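Local coordinates for CysE, serine acetyltransferase (Brucella abortus, PDB 4HZD), which probably transfers an acetyl group from acetyl-coenzyme A to L-serine, giving the O-acetylserine from which cysteine is made, at residues A[126-131]-A[157-162]; A[188-193]-A[214-219]. All coordinates share one frame; numbering follows the deposited sequence.

Contact 1. Residues A[126-131]-A[157-162]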
# COMPACT_ATOMS: atom_id res chain seq x y z
N LEU A 126 6.04 8.30 -23.40
CA LEU A 126 6.99 7.39 -22.73
C LEU A 126 6.95 6.01 -23.36
O LEU A 126 7.99 5.48 -23.77
CB LEU A 126 6.70 7.28 -21.22
CG LEU A 126 7.65 6.35 -20.43
CD1 LEU A 126 9.12 6.71 -20.74
CD2 LEU A 126 7.36 6.39 -18.92
N ALA A 127 5.76 5.42 -23.42
CA ALA A 127 5.57 4.10 -24.02
C ALA A 127 6.10 3.99 -25.46
O ALA A 127 6.68 2.97 -25.86
CB ALA A 127 4.08 3.71 -23.96
N HIS A 128 5.90 5.04 -26.23
CA HIS A 128 6.28 5.09 -27.65
C HIS A 128 7.79 5.03 -27.80
O HIS A 128 8.33 4.26 -28.59
CB HIS A 128 5.69 6.36 -28.32
CG HIS A 128 6.02 6.47 -29.81
ND1 HIS A 128 5.44 5.69 -30.75
CD2 HIS A 128 6.90 7.33 -30.50
CE1 HIS A 128 5.93 6.02 -31.97
NE2 HIS A 128 6.82 7.02 -31.81
N TRP A 129 8.48 5.87 -27.03
CA TRP A 129 9.94 5.84 -26.97
C TRP A 129 10.49 4.44 -26.57
O TRP A 129 11.40 3.87 -27.25
CB TRP A 129 10.41 6.95 -26.01
CG TRP A 129 11.91 7.01 -25.89
CD1 TRP A 129 12.84 7.36 -26.87
CD2 TRP A 129 12.71 6.61 -24.73
NE1 TRP A 129 14.12 7.25 -26.38
CE2 TRP A 129 14.11 6.80 -25.11
CE3 TRP A 129 12.41 6.13 -23.45
CZ2 TRP A 129 15.14 6.52 -24.24
CZ3 TRP A 129 13.46 5.87 -22.57
CH2 TRP A 129 14.79 6.07 -22.96
N LEU A 130 9.95 3.89 -25.47
CA LEU A 130 10.34 2.54 -25.00
C LEU A 130 10.16 1.50 -26.10
O LEU A 130 11.03 0.66 -26.31
CB LEU A 130 9.51 2.13 -23.75
CG LEU A 130 9.88 2.97 -22.53
CD1 LEU A 130 8.97 2.65 -21.36
CD2 LEU A 130 11.33 2.75 -22.11
N TYR A 131 9.02 1.58 -26.81
CA TYR A 131 8.67 0.61 -27.86
C TYR A 131 9.72 0.68 -28.98
O TYR A 131 10.25 -0.36 -29.40
CB TYR A 131 7.26 0.89 -28.39
CG TYR A 131 6.67 -0.11 -29.38
CD1 TYR A 131 6.13 -1.33 -28.95
CD2 TYR A 131 6.66 0.16 -30.75
CE1 TYR A 131 5.60 -2.23 -29.85
CE2 TYR A 131 6.11 -0.74 -31.67
CZ TYR A 131 5.58 -1.92 -31.21
OH TYR A 131 5.00 -2.79 -32.12
N ALA A 157 2.83 2.16 -30.75
CA ALA A 157 3.35 2.46 -32.11
C ALA A 157 2.60 3.62 -32.74
O ALA A 157 3.02 4.13 -33.78
CB ALA A 157 3.26 1.23 -33.02
N ALA A 158 1.50 4.03 -32.10
CA ALA A 158 0.73 5.18 -32.57
C ALA A 158 1.64 6.40 -32.53
O ALA A 158 2.59 6.42 -31.73
CB ALA A 158 -0.53 5.43 -31.73
N ARG A 159 1.38 7.39 -33.40
CA ARG A 159 2.18 8.61 -33.39
C ARG A 159 1.31 9.81 -33.05
O ARG A 159 0.29 10.04 -33.71
CB ARG A 159 2.93 8.79 -34.71
CG ARG A 159 3.94 7.69 -34.93
CD ARG A 159 5.16 8.12 -35.71
NE ARG A 159 5.07 7.98 -37.16
CZ ARG A 159 4.26 7.17 -37.84
NH1 ARG A 159 3.41 6.35 -37.22
NH2 ARG A 159 4.31 7.18 -39.16
N LEU A 160 1.67 10.53 -31.98
CA LEU A 160 0.87 11.68 -31.53
C LEU A 160 1.68 12.97 -31.53
O LEU A 160 2.76 13.05 -30.93
CB LEU A 160 0.30 11.46 -30.12
CG LEU A 160 -0.53 10.22 -29.81
CD1 LEU A 160 -0.91 10.20 -28.33
CD2 LEU A 160 -1.79 10.18 -30.67
N GLY A 161 1.12 14.00 -32.18
CA GLY A 161 1.81 15.28 -32.30
C GLY A 161 1.75 16.08 -31.02
O GLY A 161 1.24 15.62 -29.99
N SER A 162 2.27 17.30 -31.07
CA SER A 162 2.23 18.16 -29.89
C SER A 162 1.02 19.09 -29.91
O SER A 162 0.27 19.14 -30.91
CB SER A 162 3.51 18.99 -29.83
OG SER A 162 3.52 19.87 -30.92
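The imidazole of His-128 and the phenol ring of Tyr-131, one helical turn apart, both meet the turn at Ala-157. At the edge of the imidazole, close to its plane, lies the carbonyl oxygen of Ala-157, 3.9 Å from CE1 of His-128. Two further neighbours approach this ring obliquely: the carbonyl oxygen of Ala-158, and CG of Arg-159, which is 3.9 Å from CE1 of His-128. The tyrosine ring has the backbone nitrogen of Ala-157 on one face, 4.3 Å above its plane and displaced toward the rim, while the methyl CB of Ala-157 comes in at a slant to stand 3.7 Å from CE2 of Tyr-131.

Both side chains are extended from the helix with CG anti to the backbone N (chi1 -179° in His-128, -173° in Tyr-131), which carries the rings across to the second segment. Although ND1 of His-128 is only 3.1 Å from the carbonyl oxygen of Ala-158, the angle is too poor for a hydrogen bond. Its hydrogen bond is made with the carbonyl oxygen of Pro-156, just ahead of the turn, and this fixes the rotation of the imidazole. The oxygen of Ala-158 is instead bonded by NE2 of His-124, whose ring also meets that of His-128. Between the two segments themselves the touch is van der Waals packing, over a modest 199 Å² of buried surface.

The contact joins helix 116-132 of the helical N-terminal part to an early turn of the left-handed beta-helix. Leu-126 and Leu-130 turn to helix 136-149, and Leu-126 and Trp-129 also reach helix 70-83. Beyond the turn, strand 159-160 is an outermost strand of its sheet within the chain, paired in parallel with strand 179-180.

Contact 2. Residues A[188-193]-A[214-219]; sequences HGVTLG and AGAKIL. With COA (coenzyme A), chain C.
His-188 presents one face of its imidazole to Ala-214, whose methyl CB sits 3.8 Å from the ring centroid in a CH-pi contact. The ring is turned there by chi1 of 55°, with CG between the backbone N and the carbonyl carbon; its NE2 is hydrogen-bonded to Thr-191 OG1 of the second subunit. Leu-192 and Ile-218 lie side by side and point the same way, CD2 of Leu-192 being 3.9 Å from CD1 of Ile-218. On the other sheet face Thr-191 crosses Lys-217 and Leu-219 at a slant, and its CG2 stands 3.7 Å from S1P of coenzyme A. Lys-217 bends back so that NZ bonds Gly-215 O at 3.0 Å and, weakly, Gly-189 O.

The backbones run in parallel register. Ile-218 N donates to Thr-191 O (2.8 Å), and Ile-218 O receives Gly-193 N (2.8 Å). CA of Gly-193 lies 3.8 Å from S1P of coenzyme A, so the sulphur rests close against the backbone.

These are successive coils of the left-handed beta-helix. Strands 191-193 and 217-219 sit between 172-174 and 235-236 in one parallel sheet, and Leu-192 and Ile-218 pack inward on Ile-212 of strand 211-212.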
# COMPACT_ATOMS: atom_id res chain seq x y z
N HIS A 188 -13.67 12.36 -25.29
CA HIS A 188 -13.90 10.97 -24.81
C HIS A 188 -14.77 10.18 -25.77
O HIS A 188 -15.53 10.77 -26.58
CB HIS A 188 -14.63 11.00 -23.47
CG HIS A 188 -15.92 11.78 -23.52
ND1 HIS A 188 -15.93 13.12 -23.67
CD2 HIS A 188 -17.25 11.37 -23.45
CE1 HIS A 188 -17.21 13.56 -23.68
NE2 HIS A 188 -18.02 12.49 -23.56
N GLY A 189 -14.66 8.86 -25.68
CA GLY A 189 -15.43 7.89 -26.48
C GLY A 189 -14.96 7.83 -27.94
O GLY A 189 -15.68 7.34 -28.79
N VAL A 190 -13.77 8.32 -28.21
CA VAL A 190 -13.26 8.39 -29.59
C VAL A 190 -12.42 7.16 -29.95
O VAL A 190 -11.57 6.73 -29.15
CB VAL A 190 -12.51 9.70 -29.88
CG1 VAL A 190 -11.73 9.59 -31.20
CG2 VAL A 190 -13.51 10.85 -29.95
N THR A 191 -12.72 6.58 -31.11
CA THR A 191 -11.91 5.48 -31.67
C THR A 191 -11.22 5.97 -32.95
O THR A 191 -11.87 6.44 -33.93
CB THR A 191 -12.74 4.23 -32.00
OG1 THR A 191 -13.43 3.75 -30.85
CG2 THR A 191 -11.85 3.08 -32.50
N LEU A 192 -9.90 5.87 -32.93
CA LEU A 192 -9.12 5.91 -34.16
C LEU A 192 -8.72 4.48 -34.44
O LEU A 192 -7.69 3.99 -33.96
CB LEU A 192 -7.92 6.83 -34.02
CG LEU A 192 -8.31 8.21 -33.49
CD1 LEU A 192 -7.03 9.03 -33.43
CD2 LEU A 192 -9.33 8.88 -34.40
N GLY A 193 -9.61 3.78 -35.15
CA GLY A 193 -9.50 2.33 -35.23
C GLY A 193 -9.50 1.76 -36.64
O GLY A 193 -9.29 2.50 -37.62
N ALA A 214 -17.24 13.99 -29.19
CA ALA A 214 -17.40 12.85 -28.26
C ALA A 214 -18.03 11.65 -28.92
O ALA A 214 -19.04 11.76 -29.65
CB ALA A 214 -18.24 13.25 -27.05
N GLY A 215 -17.46 10.48 -28.66
CA GLY A 215 -18.02 9.24 -29.17
C GLY A 215 -17.83 8.95 -30.65
O GLY A 215 -18.37 7.97 -31.14
N ALA A 216 -17.08 9.80 -31.38
CA ALA A 216 -16.84 9.54 -32.80
C ALA A 216 -16.00 8.27 -33.03
O ALA A 216 -15.02 8.02 -32.29
CB ALA A 216 -16.16 10.75 -33.43
N LYS A 217 -16.37 7.47 -34.03
CA LYS A 217 -15.53 6.37 -34.52
C LYS A 217 -14.97 6.72 -35.89
O LYS A 217 -15.75 6.97 -36.84
CB LYS A 217 -16.30 5.04 -34.62
CG LYS A 217 -17.50 4.91 -33.71
CD LYS A 217 -17.14 4.46 -32.31
CE LYS A 217 -18.36 4.60 -31.41
NZ LYS A 217 -17.96 5.21 -30.11
N ILE A 218 -13.65 6.72 -36.02
CA ILE A 218 -12.99 6.99 -37.29
C ILE A 218 -12.25 5.68 -37.62
O ILE A 218 -11.38 5.22 -36.85
CB ILE A 218 -12.08 8.22 -37.21
CG1 ILE A 218 -12.90 9.44 -36.71
CG2 ILE A 218 -11.47 8.53 -38.57
CD1 ILE A 218 -12.09 10.69 -36.46
N LEU A 219 -12.64 5.03 -38.73
CA LEU A 219 -12.24 3.62 -38.95
C LEU A 219 -11.61 3.40 -40.30
O LEU A 219 -12.24 3.68 -41.30
CB LEU A 219 -13.41 2.66 -38.81
CG LEU A 219 -14.28 2.78 -37.56
CD1 LEU A 219 -15.47 1.84 -37.72
CD2 LEU A 219 -13.45 2.46 -36.32
N1A COA C . -22.21 2.71 -39.67
C2A COA C . -23.08 3.05 -40.65
N3A COA C . -23.02 2.54 -41.90
C4A COA C . -22.04 1.65 -42.24
C5A COA C . -21.05 1.24 -41.23
C6A COA C . -21.20 1.83 -39.87
N6A COA C . -20.34 1.52 -38.86
N7A COA C . -20.23 0.36 -41.84
C8A COA C . -20.65 0.22 -43.13
N9A COA C . -21.73 0.99 -43.36
C1B COA C . -22.50 1.15 -44.62
C2B COA C . -21.71 1.90 -45.68
O2B COA C . -21.82 3.31 -45.50
C3B COA C . -22.37 1.42 -46.96
O3B COA C . -23.51 2.25 -47.28
P3B COA C . -23.82 2.77 -48.78
O7A COA C . -23.73 1.50 -49.60
O8A COA C . -22.74 3.80 -49.07
O9A COA C . -25.21 3.39 -48.70
C4B COA C . -22.81 -0.01 -46.63
O4B COA C . -22.86 -0.11 -45.20
C5B COA C . -21.83 -1.06 -47.16
O5B COA C . -20.56 -0.88 -46.54
P1A COA C . -19.40 -2.01 -46.57
O1A COA C . -18.17 -1.39 -45.95
O2A COA C . -19.34 -2.60 -47.96
O3A COA C . -20.01 -3.14 -45.57
P2A COA C . -19.12 -4.18 -44.70
O4A COA C . -17.88 -4.51 -45.49
O5A COA C . -20.02 -5.30 -44.22
O6A COA C . -18.69 -3.30 -43.40
CBP COA C . -18.25 -3.44 -40.97
CCP COA C . -17.79 -3.78 -42.39
CDP COA C . -19.62 -2.79 -41.00
CEP COA C . -18.34 -4.77 -40.20
CAP COA C . -17.20 -2.48 -40.33
OAP COA C . -17.00 -1.29 -41.13
C9P COA C . -17.49 -2.06 -38.90
O9P COA C . -17.95 -0.95 -38.65
N8P COA C . -17.22 -2.97 -37.97
C7P COA C . -16.68 -2.66 -36.66
C6P COA C . -15.16 -2.59 -36.64
C5P COA C . -14.70 -1.89 -35.38
O5P COA C . -15.50 -1.61 -34.50
N4P COA C . -13.39 -1.60 -35.33
C3P COA C . -12.72 -0.77 -34.33
C2P COA C . -11.22 -1.02 -34.33
S1P COA C . -10.52 -0.36 -32.79

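Contact 1 closes before contact 2 opens along the chain, and their centres lie 19 Å apart; the nearest atoms are about 6 Å apart, without touching. Contact 1 ties helix 116-132 to the start of the left-handed beta-helix, whereas contact 2 joins two later coils of that same domain. They belong to different sheets: strand 159-160 begins the one that continues through 179-180, 205-206 and 223-224, while 191-193 and 217-219 are neighbours in another. Contact 2 forms part of the coenzyme A site, to which other subunits also contribute.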